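Local coordinates for protein maleylacetate reductase (Agrobacterium tumefaciens, PDB 3HL0) that reduces maleylacetate to 3-oxoadipate, probably with NADH in gamma-resorcylate catabolism, as a member of the iron-containing alcohol dehydrogenase family, at residues I117-Y121 and L157-L161. Residue numbers count along the deposited sequence, not the author numbering.
Sequences IPTTY and LTLGL. With NAD (nicotinamide-adenine-dinucleotide), chain D.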
loop_
_atom_site.group_PDB
_atom_site.type_symbol
_atom_site.label_atom_id
_atom_site.label_comp_id
_atom_site.label_asym_id
_atom_site.label_seq_id
_atom_site.Cartn_x
_atom_site.Cartn_y
_atom_site.Cartn_z
ATOM N N ILE A 117 2.058 -12.069 15.764
ATOM C CA ILE A 117 0.996 -12.848 15.116
ATOM C C ILE A 117 1.038 -12.448 13.615
ATOM O O ILE A 117 0.373 -11.472 13.183
ATOM C CB ILE A 117 -0.391 -12.549 15.743
ATOM C CG1 ILE A 117 -0.356 -12.786 17.255
ATOM C CG2 ILE A 117 -1.462 -13.488 15.079
ATOM C CD1 ILE A 117 -1.668 -12.312 17.913
ATOM N N PRO A 118 1.870 -13.159 12.812
ATOM C CA PRO A 118 2.130 -12.716 11.426
ATOM C C PRO A 118 0.932 -12.994 10.543
ATOM O O PRO A 118 0.325 -14.045 10.655
ATOM C CB PRO A 118 3.338 -13.552 10.971
ATOM C CG PRO A 118 3.894 -14.207 12.212
ATOM C CD PRO A 118 2.746 -14.274 13.239
ATOM N N THR A 119 0.645 -12.079 9.608
ATOM C CA THR A 119 -0.508 -12.273 8.726
ATOM C C THR A 119 -0.099 -12.151 7.259
ATOM O O THR A 119 -0.957 -12.090 6.389
ATOM C CB THR A 119 -1.648 -11.287 9.062
ATOM O OG1 THR A 119 -1.182 -9.929 8.871
ATOM C CG2 THR A 119 -2.120 -11.454 10.557
ATOM N N THR A 120 1.207 -12.057 6.998
ATOM C CA THR A 120 1.724 -12.148 5.613
ATOM C C THR A 120 2.828 -13.178 5.589
ATOM O O THR A 120 3.003 -13.948 6.554
ATOM C CB THR A 120 2.279 -10.808 5.048
ATOM O OG1 THR A 120 3.531 -10.484 5.679
ATOM C CG2 THR A 120 1.275 -9.648 5.242
ATOM N N TYR A 121 3.590 -13.214 4.492
ATOM C CA TYR A 121 4.652 -14.192 4.324
ATOM C C TYR A 121 6.045 -13.587 4.443
ATOM O O TYR A 121 7.036 -14.211 4.107
ATOM C CB TYR A 121 4.478 -14.911 2.976
ATOM C CG TYR A 121 3.077 -15.547 2.837
ATOM C CD1 TYR A 121 2.503 -16.276 3.900
ATOM C CD2 TYR A 121 2.330 -15.384 1.657
ATOM C CE1 TYR A 121 1.234 -16.830 3.784
ATOM C CE2 TYR A 121 1.057 -15.920 1.527
ATOM C CZ TYR A 121 0.515 -16.653 2.600
ATOM O OH TYR A 121 -0.742 -17.172 2.436
ATOM N N LEU A 157 -6.044 -16.235 10.068
ATOM C CA LEU A 157 -5.836 -14.804 9.975
ATOM C C LEU A 157 -5.286 -14.384 8.595
ATOM O O LEU A 157 -5.246 -13.207 8.277
ATOM C CB LEU A 157 -4.889 -14.332 11.070
ATOM C CG LEU A 157 -5.366 -14.695 12.472
ATOM C CD1 LEU A 157 -4.485 -13.922 13.426
ATOM C CD2 LEU A 157 -6.841 -14.373 12.689
ATOM N N THR A 158 -4.903 -15.369 7.804
ATOM C CA THR A 158 -4.430 -15.121 6.447
ATOM C C THR A 158 -5.458 -15.362 5.369
ATOM O O THR A 158 -5.196 -15.080 4.201
ATOM C CB THR A 158 -3.168 -15.931 6.103
ATOM O OG1 THR A 158 -3.477 -17.315 6.060
ATOM C CG2 THR A 158 -2.017 -15.628 7.089
ATOM N N LEU A 159 -6.641 -15.861 5.724
ATOM C CA LEU A 159 -7.654 -16.134 4.713
ATOM C C LEU A 159 -7.999 -14.813 4.006
ATOM O O LEU A 159 -8.272 -14.815 2.788
ATOM C CB LEU A 159 -8.929 -16.754 5.309
ATOM C CG LEU A 159 -8.765 -18.192 5.881
ATOM C CD1 LEU A 159 -9.954 -18.541 6.770
ATOM C CD2 LEU A 159 -8.611 -19.238 4.821
ATOM N N GLY A 160 -7.931 -13.718 4.767
ATOM C CA GLY A 160 -8.290 -12.399 4.253
ATOM C C GLY A 160 -7.168 -11.632 3.588
ATOM O O GLY A 160 -7.350 -10.456 3.193
ATOM N N LEU A 161 -6.011 -12.278 3.437
ATOM C CA LEU A 161 -4.889 -11.571 2.806
ATOM C C LEU A 161 -5.199 -11.528 1.301
ATOM O O LEU A 161 -5.403 -12.554 0.673
ATOM C CB LEU A 161 -3.578 -12.297 3.105
ATOM C CG LEU A 161 -2.288 -11.671 2.549
ATOM C CD1 LEU A 161 -1.973 -10.291 3.152
ATOM C CD2 LEU A 161 -1.075 -12.684 2.728
HETATM P PA NAD D . 3.078 -4.855 5.164
HETATM O O1A NAD D . 3.300 -5.303 6.567
HETATM O O2A NAD D . 3.641 -3.548 4.753
HETATM O O5B NAD D . 1.532 -5.036 4.819
HETATM C C5B NAD D . 1.017 -4.415 3.636
HETATM C C4B NAD D . -0.462 -4.143 3.872
HETATM O O4B NAD D . -1.156 -5.388 3.934
HETATM C C3B NAD D . -0.708 -3.396 5.196
HETATM O O3B NAD D . -1.675 -2.341 5.044
HETATM C C2B NAD D . -1.237 -4.502 6.082
HETATM O O2B NAD D . -2.094 -4.036 7.104
HETATM C C1B NAD D . -1.981 -5.409 5.090
HETATM N N9A NAD D . -2.117 -6.807 5.564
HETATM C C8A NAD D . -1.111 -7.629 6.035
HETATM N N7A NAD D . -1.644 -8.831 6.356
HETATM C C5A NAD D . -2.992 -8.800 6.115
HETATM C C6A NAD D . -4.003 -9.746 6.278
HETATM N N6A NAD D . -3.779 -11.071 6.474
HETATM N N1A NAD D . -5.293 -9.340 5.932
HETATM C C2A NAD D . -5.539 -8.081 5.430
HETATM N N3A NAD D . -4.546 -7.151 5.258
HETATM C C4A NAD D . -3.279 -7.523 5.607
HETATM O O3 NAD D . 3.755 -5.898 4.105
HETATM P PN NAD D . 4.943 -6.987 4.300
HETATM O O1N NAD D . 5.385 -7.304 2.910
HETATM O O2N NAD D . 4.389 -8.030 5.161
HETATM O O5D NAD D . 6.131 -6.217 5.046
HETATM C C5D NAD D . 7.002 -5.322 4.361
HETATM C C4D NAD D . 7.853 -4.626 5.424
HETATM O O4D NAD D . 8.484 -5.627 6.210
HETATM C C3D NAD D . 8.970 -3.831 4.760
HETATM O O3D NAD D . 9.236 -2.685 5.584
HETATM C C2D NAD D . 10.130 -4.798 4.788
HETATM O O2D NAD D . 11.417 -4.183 4.710
HETATM C C1D NAD D . 9.897 -5.496 6.115
HETATM N N1N NAD D . 10.519 -6.810 6.203
HETATM C C2N NAD D . 11.443 -6.981 7.190
HETATM C C3N NAD D . 12.062 -8.206 7.317
HETATM C C7N NAD D . 13.013 -8.288 8.440
HETATM O O7N NAD D . 13.550 -9.506 8.617
HETATM N N7N NAD D . 13.311 -7.210 9.207
HETATM C C4N NAD D . 11.739 -9.330 6.478
HETATM C C5N NAD D . 10.793 -9.128 5.471
HETATM C C6N NAD D . 10.197 -7.860 5.341
HETATM O O HOH W 1 -1.389 -18.391 4.752
#
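The two segments share no direct hydrogen bond; their polar link goes through the NAD adenine and one water. The exocyclic amine of the adenine bridges them, N6A donating to Thr119 O at 3.0 Å and, more weakly, to Leu157 O at 3.2 Å. A purine edge is thus read by two backbone carbonyls, one from each segment. Leu161 lies against the base, its CD1 3.5 Å from C5A of NAD, and Thr119 OG1, which is hydrogen-bonded to Gln45, comes within 2.8 Å of N7A of NAD. This is the dinucleotide-binding domain of the iron-containing alcohol dehydrogenases, in which cofactor-binding loops follow the C-terminal ends of parallel strands; here strand 113-118 runs out into Thr119 and Thr120, while 157-161 belongs to the loop between strand 150-153 and helix 163-180. Thr120 OG1 donates to the phosphate oxygen O2N of NAD at 2.7 Å, so adjacent threonines serve the adenine and the pyrophosphate. Direct contact is van der Waals, mostly between apolar groups, with Ile117 CG2 3.5 Å from Leu157 CD1 and Leu161 CD2 over one face of the Tyr121 ring, 4.1 Å from CE2; Thr119 O also lies against Thr158 CG2 and Leu161 CD2. A type I turn, closed by Leu161 N to Thr158 O at 3.0 Å, brings Leu161 back toward 117-121. One water joins Tyr121 OH and Thr158 OG1, its oxygen 2.7 Å from each; Arg218 also bonds the tyrosine hydroxyl, and Ala155 O the threonine's.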